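Local coordinates for protein similar to yteR (Bacilus subtilis) (Clostridium acetobutylicum, PDB 4WU0) that is a family 105 glycoside hydrolase that probably acts on unsaturated fragments of the pectic polysaccharide rhamnogalacturonan, at residues D21-E26 / D55-E60; K36-T41 / F87-K92. One frame throughout, in Å; residues are numbered along the deposited sequence.

Interaction 1. Residues D21-E26 / D55-E60; sequences DHWGYE and DTFINE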
ATOM      1  N   ASP A  21      -1.670  -5.231  18.051  1.00 16.23           N
ATOM      2  CA  ASP A  21      -2.975  -5.159  18.721  1.00 16.72           C
ATOM      3  C   ASP A  21      -4.148  -5.672  17.895  1.00 18.01           C
ATOM      4  O   ASP A  21      -5.251  -5.860  18.422  1.00 18.61           O
ATOM      5  CB  ASP A  21      -3.263  -3.755  19.282  1.00 16.44           C
ATOM      6  CG  ASP A  21      -3.397  -2.699  18.226  1.00 20.78           C
ATOM      7  OD1 ASP A  21      -3.096  -2.979  17.048  1.00 19.75           O
ATOM      8  OD2 ASP A  21      -3.769  -1.551  18.599  1.00 22.18           O
ATOM      9  N   HIS A  22      -3.903  -5.946  16.619  1.00 16.42           N
ATOM     10  CA  HIS A  22      -4.895  -6.603  15.763  1.00 15.43           C
ATOM     11  C   HIS A  22      -4.176  -7.060  14.509  1.00 14.70           C
ATOM     12  O   HIS A  22      -3.040  -6.669  14.294  1.00 14.82           O
ATOM     13  CB  HIS A  22      -6.076  -5.676  15.430  1.00 18.06           C
ATOM     14  CG  HIS A  22      -5.760  -4.589  14.447  1.00 19.20           C
ATOM     15  ND1 HIS A  22      -5.023  -3.475  14.779  1.00 19.56           N
ATOM     16  CD2 HIS A  22      -6.140  -4.413  13.160  1.00 17.21           C
ATOM     17  CE1 HIS A  22      -4.916  -2.686  13.721  1.00 18.17           C
ATOM     18  NE2 HIS A  22      -5.588  -3.232  12.728  1.00 20.00           N
ATOM     19  N   TRP A  23      -4.814  -7.892  13.686  1.00 15.31           N
ATOM     20  CA  TRP A  23      -4.191  -8.343  12.443  1.00 14.72           C
ATOM     21  C   TRP A  23      -4.347  -7.231  11.416  1.00 15.63           C
ATOM     22  O   TRP A  23      -5.239  -7.256  10.562  1.00 21.24           O
ATOM     23  CB  TRP A  23      -4.855  -9.643  11.994  1.00 15.02           C
ATOM     24  CG  TRP A  23      -4.358 -10.298  10.749  1.00 14.84           C
ATOM     25  CD1 TRP A  23      -5.052 -10.457   9.584  1.00 15.75           C
ATOM     26  CD2 TRP A  23      -3.089 -10.947  10.550  1.00 14.70           C
ATOM     27  NE1 TRP A  23      -4.291 -11.157   8.669  1.00 15.94           N
ATOM     28  CE2 TRP A  23      -3.090 -11.476   9.240  1.00 14.77           C
ATOM     29  CE3 TRP A  23      -1.960 -11.135  11.353  1.00 14.66           C
ATOM     30  CZ2 TRP A  23      -1.996 -12.172   8.707  1.00 16.34           C
ATOM     31  CZ3 TRP A  23      -0.872 -11.810  10.822  1.00 15.73           C
ATOM     32  CH2 TRP A  23      -0.901 -12.327   9.498  1.00 16.07           C
ATOM     33  N   GLY A  24      -3.503  -6.223  11.552  1.00 13.28           N
ATOM     34  CA  GLY A  24      -3.578  -5.035  10.738  1.00 12.84           C
ATOM     35  C   GLY A  24      -2.606  -5.029   9.581  1.00 14.06           C
ATOM     36  O   GLY A  24      -1.427  -5.255   9.776  1.00 13.38           O
ATOM     37  N   TYR A  25      -3.121  -4.773   8.383  1.00 12.86           N
ATOM     38  CA  TYR A  25      -2.297  -4.731   7.171  1.00 12.10           C
ATOM     39  C   TYR A  25      -1.120  -3.788   7.291  1.00 12.53           C
ATOM     40  O   TYR A  25      -0.065  -4.041   6.702  1.00 12.09           O
ATOM     41  CB  TYR A  25      -3.144  -4.298   5.956  1.00 12.38           C
ATOM     42  CG  TYR A  25      -3.700  -2.883   6.029  1.00 12.43           C
ATOM     43  CD1 TYR A  25      -4.980  -2.645   6.491  1.00 13.46           C
ATOM     44  CD2 TYR A  25      -2.949  -1.797   5.619  1.00 12.19           C
ATOM     45  CE1 TYR A  25      -5.503  -1.357   6.543  1.00 13.32           C
ATOM     46  CE2 TYR A  25      -3.455  -0.492   5.698  1.00 12.41           C
ATOM     47  CZ  TYR A  25      -4.735  -0.286   6.147  1.00 15.03           C
ATOM     48  OH  TYR A  25      -5.250   1.002   6.199  1.00 15.03           O
ATOM     49  N   GLU A  26      -1.277  -2.709   8.054  1.00 13.32           N
ATOM     50  CA  GLU A  26      -0.229  -1.703   8.129  1.00 13.11           C
ATOM     51  C   GLU A  26       0.948  -2.188   8.959  1.00 13.41           C
ATOM     52  O   GLU A  26       2.040  -1.638   8.881  1.00 12.92           O
ATOM     53  CB  GLU A  26      -0.786  -0.359   8.655  1.00 11.81           C
ATOM     54  CG  GLU A  26      -1.252  -0.330  10.096  1.00 13.31           C
ATOM     55  CD  GLU A  26      -2.707  -0.723  10.297  1.00 18.89           C
ATOM     56  OE1 GLU A  26      -3.232  -1.570   9.546  1.00 17.21           O
ATOM     57  OE2 GLU A  26      -3.341  -0.170  11.234  1.00 18.51           O
ATOM     58  N   ASP A  55       5.259 -13.188  16.103  1.00 18.30           N
ATOM     59  CA  ASP A  55       4.950 -14.228  17.079  1.00 18.67           C
ATOM     60  C   ASP A  55       3.643 -13.970  17.818  1.00 18.69           C
ATOM     61  O   ASP A  55       3.028 -14.895  18.364  1.00 20.37           O
ATOM     62  CB  ASP A  55       6.099 -14.414  18.073  1.00 24.68           C
ATOM     63  CG  ASP A  55       7.215 -15.319  17.536  1.00 29.08           C
ATOM     64  OD1 ASP A  55       6.986 -16.107  16.594  1.00 28.22           O
ATOM     65  OD2 ASP A  55       8.336 -15.257  18.080  1.00 29.22           O
ATOM     66  N   THR A  56       3.211 -12.714  17.869  1.00 17.87           N
ATOM     67  CA  THR A  56       1.894 -12.391  18.411  1.00 18.35           C
ATOM     68  C   THR A  56       0.798 -13.091  17.623  1.00 18.16           C
ATOM     69  O   THR A  56      -0.217 -13.520  18.203  1.00 19.17           O
ATOM     70  CB  THR A  56       1.632 -10.871  18.351  1.00 20.25           C
ATOM     71  OG1 THR A  56       2.382 -10.227  19.379  1.00 21.29           O
ATOM     72  CG2 THR A  56       0.155 -10.544  18.563  1.00 18.79           C
ATOM     73  N   PHE A  57       0.996 -13.171  16.315  1.00 17.02           N
ATOM     74  CA  PHE A  57      -0.072 -13.602  15.407  1.00 16.84           C
ATOM     75  C   PHE A  57       0.018 -15.058  14.998  1.00 19.25           C
ATOM     76  O   PHE A  57      -1.004 -15.707  14.815  1.00 19.34           O
ATOM     77  CB  PHE A  57      -0.048 -12.740  14.139  1.00 17.04           C
ATOM     78  CG  PHE A  57      -0.228 -11.279  14.415  1.00 16.80           C
ATOM     79  CD1 PHE A  57      -1.432 -10.802  14.892  1.00 15.78           C
ATOM     80  CD2 PHE A  57       0.809 -10.388  14.208  1.00 18.25           C
ATOM     81  CE1 PHE A  57      -1.609  -9.442  15.176  1.00 18.51           C
ATOM     82  CE2 PHE A  57       0.647  -9.022  14.470  1.00 18.38           C
ATOM     83  CZ  PHE A  57      -0.568  -8.552  14.954  1.00 17.49           C
ATOM     84  N   ILE A  58       1.230 -15.557  14.787  1.00 19.05           N
ATOM     85  CA  ILE A  58       1.381 -16.877  14.174  1.00 17.76           C
ATOM     86  C   ILE A  58       1.622 -17.960  15.210  1.00 20.76           C
ATOM     87  O   ILE A  58       2.712 -18.069  15.794  1.00 20.21           O
ATOM     88  CB  ILE A  58       2.513 -16.907  13.139  1.00 17.05           C
ATOM     89  CG1 ILE A  58       2.443 -15.690  12.208  1.00 15.79           C
ATOM     90  CG2 ILE A  58       2.450 -18.175  12.323  1.00 19.81           C
ATOM     91  CD1 ILE A  58       1.094 -15.518  11.502  1.00 19.14           C
ATOM     92  N   ASN A  59       0.594 -18.773  15.421  1.00 21.46           N
ATOM     93  CA  ASN A  59       0.665 -19.874  16.353  1.00 22.86           C
ATOM     94  C   ASN A  59       1.511 -20.999  15.767  1.00 26.80           C
ATOM     95  O   ASN A  59       1.721 -21.051  14.568  1.00 24.28           O
ATOM     96  CB  ASN A  59      -0.742 -20.374  16.657  1.00 23.07           C
ATOM     97  CG  ASN A  59      -1.590 -19.335  17.379  1.00 25.92           C
ATOM     98  OD1 ASN A  59      -1.151 -18.709  18.348  1.00 26.15           O
ATOM     99  ND2 ASN A  59      -2.815 -19.150  16.909  1.00 25.16           N
ATOM    100  N   GLU A  60       1.997 -21.901  16.613  1.00 28.07           N
ATOM    101  CA  GLU A  60       2.868 -22.964  16.140  1.00 27.85           C
ATOM    102  C   GLU A  60       2.179 -23.825  15.088  1.00 29.62           C
ATOM    103  O   GLU A  60       2.839 -24.336  14.183  1.00 33.24           O
ATOM    104  CB  GLU A  60       3.332 -23.849  17.306  1.00 30.54           C
ATOM    105  CG  GLU A  60       4.390 -24.884  16.920  1.00 41.86           C
ATOM    106  CD  GLU A  60       5.608 -24.264  16.233  1.00 51.60           C
ATOM    107  OE1 GLU A  60       6.020 -23.149  16.631  1.00 50.61           O
ATOM    108  OE2 GLU A  60       6.147 -24.889  15.289  1.00 59.46           O
TER

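Interaction 2. Residues K36-T41 / F87-K92; sequences KVYEWT and FKETGK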
ATOM      1  N   LYS A  36      13.764  -4.593   4.709  1.00 15.55           N
ATOM      2  CA  LYS A  36      14.763  -4.019   3.807  1.00 18.20           C
ATOM      3  C   LYS A  36      15.998  -3.535   4.577  1.00 19.24           C
ATOM      4  O   LYS A  36      17.121  -3.605   4.078  1.00 18.80           O
ATOM      5  CB  LYS A  36      14.184  -2.870   2.985  1.00 16.34           C
ATOM      6  CG  LYS A  36      13.003  -3.237   2.089  1.00 24.63           C
ATOM      7  CD  LYS A  36      13.204  -4.469   1.230  1.00 29.03           C
ATOM      8  CE  LYS A  36      13.965  -4.191  -0.042  1.00 45.11           C
ATOM      9  NZ  LYS A  36      13.906  -5.357  -0.987  1.00 50.64           N
ATOM     10  N   VAL A  37      15.784  -3.053   5.796  1.00 16.18           N
ATOM     11  CA  VAL A  37      16.890  -2.627   6.636  1.00 15.93           C
ATOM     12  C   VAL A  37      17.717  -3.837   7.066  1.00 20.67           C
ATOM     13  O   VAL A  37      18.940  -3.779   7.063  1.00 17.27           O
ATOM     14  CB  VAL A  37      16.385  -1.824   7.842  1.00 15.48           C
ATOM     15  CG1 VAL A  37      17.519  -1.482   8.788  1.00 18.93           C
ATOM     16  CG2 VAL A  37      15.694  -0.584   7.343  1.00 14.27           C
ATOM     17  N   TYR A  38      17.048  -4.949   7.376  1.00 16.27           N
ATOM     18  CA  TYR A  38      17.736  -6.211   7.625  1.00 18.01           C
ATOM     19  C   TYR A  38      18.579  -6.618   6.415  1.00 17.67           C
ATOM     20  O   TYR A  38      19.748  -6.993   6.552  1.00 20.79           O
ATOM     21  CB  TYR A  38      16.742  -7.330   7.971  1.00 15.27           C
ATOM     22  CG  TYR A  38      17.422  -8.658   8.117  1.00 17.27           C
ATOM     23  CD1 TYR A  38      18.439  -8.839   9.044  1.00 18.55           C
ATOM     24  CD2 TYR A  38      17.056  -9.736   7.324  1.00 18.74           C
ATOM     25  CE1 TYR A  38      19.084 -10.069   9.169  1.00 23.31           C
ATOM     26  CE2 TYR A  38      17.687 -10.955   7.448  1.00 21.68           C
ATOM     27  CZ  TYR A  38      18.699 -11.116   8.368  1.00 24.23           C
ATOM     28  OH  TYR A  38      19.297 -12.353   8.484  1.00 26.35           O
ATOM     29  N   GLU A  39      17.995  -6.512   5.229  1.00 17.78           N
ATOM     30  CA  GLU A  39      18.665  -6.913   3.994  1.00 17.86           C
ATOM     31  C   GLU A  39      19.990  -6.189   3.807  1.00 20.29           C
ATOM     32  O   GLU A  39      21.005  -6.822   3.489  1.00 19.95           O
ATOM     33  CB  GLU A  39      17.749  -6.626   2.798  1.00 19.61           C
ATOM     34  CG  GLU A  39      18.313  -6.956   1.419  1.00 29.15           C
ATOM     35  CD  GLU A  39      17.304  -6.654   0.316  1.00 44.00           C
ATOM     36  OE1 GLU A  39      17.698  -6.097  -0.733  1.00 50.83           O
ATOM     37  OE2 GLU A  39      16.107  -6.960   0.512  1.00 46.85           O
ATOM     38  N   TRP A  40      19.990  -4.869   3.983  1.00 19.27           N
ATOM     39  CA  TRP A  40      21.229  -4.129   3.710  1.00 17.22           C
ATOM     40  C   TRP A  40      22.188  -4.065   4.879  1.00 18.67           C
ATOM     41  O   TRP A  40      23.396  -4.092   4.670  1.00 21.90           O
ATOM     42  CB  TRP A  40      20.986  -2.751   3.105  1.00 19.84           C
ATOM     43  CG  TRP A  40      20.517  -1.621   3.998  1.00 17.03           C
ATOM     44  CD1 TRP A  40      19.243  -1.155   4.118  1.00 17.17           C
ATOM     45  CD2 TRP A  40      21.331  -0.778   4.819  1.00 16.64           C
ATOM     46  NE1 TRP A  40      19.214  -0.077   4.969  1.00 17.67           N
ATOM     47  CE2 TRP A  40      20.481   0.176   5.413  1.00 18.80           C
ATOM     48  CE3 TRP A  40      22.701  -0.734   5.112  1.00 18.71           C
ATOM     49  CZ2 TRP A  40      20.957   1.155   6.285  1.00 19.93           C
ATOM     50  CZ3 TRP A  40      23.168   0.241   5.976  1.00 22.14           C
ATOM     51  CH2 TRP A  40      22.297   1.168   6.555  1.00 20.45           C
ATOM     52  N   THR A  41      21.675  -4.036   6.101  1.00 18.61           N
ATOM     53  CA  THR A  41      22.562  -3.970   7.262  1.00 18.98           C
ATOM     54  C   THR A  41      23.126  -5.338   7.636  1.00 21.08           C
ATOM     55  O   THR A  41      24.203  -5.432   8.234  1.00 24.32           O
ATOM     56  CB  THR A  41      21.851  -3.421   8.514  1.00 20.87           C
ATOM     57  OG1 THR A  41      20.824  -4.334   8.931  1.00 19.96           O
ATOM     58  CG2 THR A  41      21.266  -2.029   8.269  1.00 21.23           C
ATOM     59  N   PHE A  87       9.307 -16.946   5.833  1.00 18.02           N
ATOM     60  CA  PHE A  87       9.464 -18.345   5.446  1.00 17.31           C
ATOM     61  C   PHE A  87      10.749 -18.531   4.640  1.00 19.73           C
ATOM     62  O   PHE A  87      11.481 -19.502   4.848  1.00 19.75           O
ATOM     63  CB  PHE A  87       8.272 -18.866   4.650  1.00 17.22           C
ATOM     64  CG  PHE A  87       8.415 -20.317   4.260  1.00 19.19           C
ATOM     65  CD1 PHE A  87       8.487 -21.293   5.234  1.00 20.75           C
ATOM     66  CD2 PHE A  87       8.493 -20.692   2.940  1.00 21.70           C
ATOM     67  CE1 PHE A  87       8.637 -22.637   4.891  1.00 24.02           C
ATOM     68  CE2 PHE A  87       8.634 -22.027   2.590  1.00 22.35           C
ATOM     69  CZ  PHE A  87       8.701 -22.991   3.563  1.00 24.16           C
ATOM     70  N   LYS A  88      11.023 -17.606   3.725  1.00 19.41           N
ATOM     71  CA  LYS A  88      12.235 -17.688   2.915  1.00 18.84           C
ATOM     72  C   LYS A  88      13.495 -17.535   3.776  1.00 24.02           C
ATOM     73  O   LYS A  88      14.499 -18.229   3.549  1.00 23.81           O
ATOM     74  CB  LYS A  88      12.215 -16.659   1.776  1.00 21.14           C
ATOM     75  CG  LYS A  88      11.120 -16.913   0.719  1.00 20.66           C
ATOM     76  CD  LYS A  88      11.110 -15.840  -0.389  1.00 33.26           C
ATOM     77  CE  LYS A  88      12.330 -15.929  -1.305  1.00 36.42           C
ATOM     78  NZ  LYS A  88      12.482 -17.297  -1.897  1.00 43.64           N
ATOM     79  N   GLU A  89      13.442 -16.639   4.753  1.00 19.66           N
ATOM     80  CA  GLU A  89      14.592 -16.377   5.612  1.00 19.56           C
ATOM     81  C   GLU A  89      14.847 -17.478   6.641  1.00 23.84           C
ATOM     82  O   GLU A  89      15.998 -17.815   6.892  1.00 26.03           O
ATOM     83  CB  GLU A  89      14.451 -15.034   6.334  1.00 21.30           C
ATOM     84  CG  GLU A  89      15.614 -14.688   7.272  1.00 28.69           C
ATOM     85  CD  GLU A  89      16.946 -14.475   6.558  1.00 36.86           C
ATOM     86  OE1 GLU A  89      17.997 -14.718   7.201  1.00 33.49           O
ATOM     87  OE2 GLU A  89      16.940 -14.048   5.374  1.00 29.98           O
ATOM     88  N   THR A  90      13.788 -18.019   7.240  1.00 22.09           N
ATOM     89  CA  THR A  90      13.937 -18.916   8.396  1.00 25.19           C
ATOM     90  C   THR A  90      13.578 -20.366   8.088  1.00 25.54           C
ATOM     91  O   THR A  90      13.988 -21.279   8.808  1.00 29.51           O
ATOM     92  CB  THR A  90      13.042 -18.477   9.564  1.00 23.91           C
ATOM     93  OG1 THR A  90      11.669 -18.767   9.251  1.00 22.74           O
ATOM     94  CG2 THR A  90      13.205 -16.988   9.850  1.00 22.08           C
ATOM     95  N   GLY A  91      12.788 -20.573   7.040  1.00 25.05           N
ATOM     96  CA  GLY A  91      12.291 -21.893   6.703  1.00 29.95           C
ATOM     97  C   GLY A  91      11.345 -22.521   7.721  1.00 29.51           C
ATOM     98  O   GLY A  91      11.081 -23.715   7.619  1.00 27.61           O
ATOM     99  N   LYS A  92      10.831 -21.748   8.684  1.00 27.44           N
ATOM    100  CA  LYS A  92       9.987 -22.320   9.738  1.00 25.39           C
ATOM    101  C   LYS A  92       8.597 -22.665   9.233  1.00 24.75           C
ATOM    102  O   LYS A  92       7.927 -21.860   8.605  1.00 23.36           O
ATOM    103  CB  LYS A  92       9.904 -21.407  10.960  1.00 29.95           C
ATOM    104  CG  LYS A  92      11.235 -21.197  11.674  1.00 36.30           C
ATOM    105  CD  LYS A  92      11.868 -22.503  12.161  1.00 49.23           C
ATOM    106  CE  LYS A  92      13.109 -22.226  13.007  1.00 53.97           C
ATOM    107  NZ  LYS A  92      13.868 -23.456  13.385  1.00 57.26           N
TER

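Interaction 1. Residues D21-E26 / D55-E60
Phe57 packs on Trp23 near its root and on the backbone of His22 at its tip. Its CB lies 3.5 Å from Trp23 CZ3. With chi1 at -59°, CG stands anti to the carbonyl carbon and the ring reaches toward residues 22-23. There CG approaches Trp23 CE3 to 3.5 Å, and CD1 stays close to the same CE3. The outermost atoms, CE1 and CZ, turn to the main chain: CZ is 3.2 Å from His22 O. Trp23 thus presents the edge of its six-membered ring to one face of Phe57, a T-shaped (edge-to-face) pair with centroids 5.2 Å apart and planes at 71°. The opposite face of Phe57 is covered by CG2 of its neighbour Thr56. Ile58 CD1 adds a looser apolar touch, 4.3 Å from Trp23 CZ3. An inverse gamma turn centred on Trp23 is closed by a weak bond from Gly24 N to His22 O, just before helix 25-41, with Gly24 at its N-cap position. The indole NE1 of Trp23 bonds to His76 O, farther along the connection that holds 55-60. No hydrogen bond joins 21-26 to 55-60, so these two inter-helix connections of the (alpha/alpha)6 barrel meet mainly through aromatic and other apolar packing.

Interaction 2. Residues K36-T41 / F87-K92
Tyr38 OH donates to Glu89 OE1 over 3.0 Å, the hydrogen bond that joins the two segments. It links helix 25-41 to the C-terminal end of helix 80-90 in the (alpha/alpha)6 barrel expected of this family, at the protein surface. The two side chains reach for each other head on from their helices. Tyr38 CG is anti to the backbone N (chi1 175°), which carries the phenol out to the carboxylate. The hydroxyl meets OE1 from above the carboxylate plane, while OE1 itself lies at the ring edge in the ring plane; the two planes are nearly perpendicular, at 87°. Glu89 bends at chi2, and its CD rests 3.7 Å from Tyr38 CE2, also at the ring edge. Leu47 of helix 44-54 touches both side chains. Within 36-41 two further polar links form. Lys36 NZ makes a salt bridge with Glu39 OE2, one turn along, at 3.1 Å. Val37 O is gripped twice by Thr41, its OG1 at 2.7 Å and its backbone N reaching it from opposite faces of the carbonyl plane. Helix 80-90 gives way at Gly91, which leaves helical geometry with a positive phi. An ST turn spans this exit: Thr90 OG1 accepts from Lys92 N at 3.1 Å, with an N-H...O angle of 164°.

In the fold
From the N terminus, the chain passes helix 4-14, reaches 21-26 and enters helix 25-41, whose last turns supply 36-41. It returns through helix 44-54 to 55-60, where interaction 1 closes a mostly helical loop between the connection at the start of helix 25-41 and the one at the end of helix 44-54. A long excursion then leads to helix 80-90, and 87-92 closes interaction 2 back onto the C-terminal end of helix 25-41. The segments alternate along the chain, so the two closures cross rather than nest. With centres 18 Å apart and nearest atoms about 7 Å apart, they do not touch. Together they tie both ends of helix 25-41 to later parts of the barrel; interaction 1 is buried, interaction 2 lies at the surface.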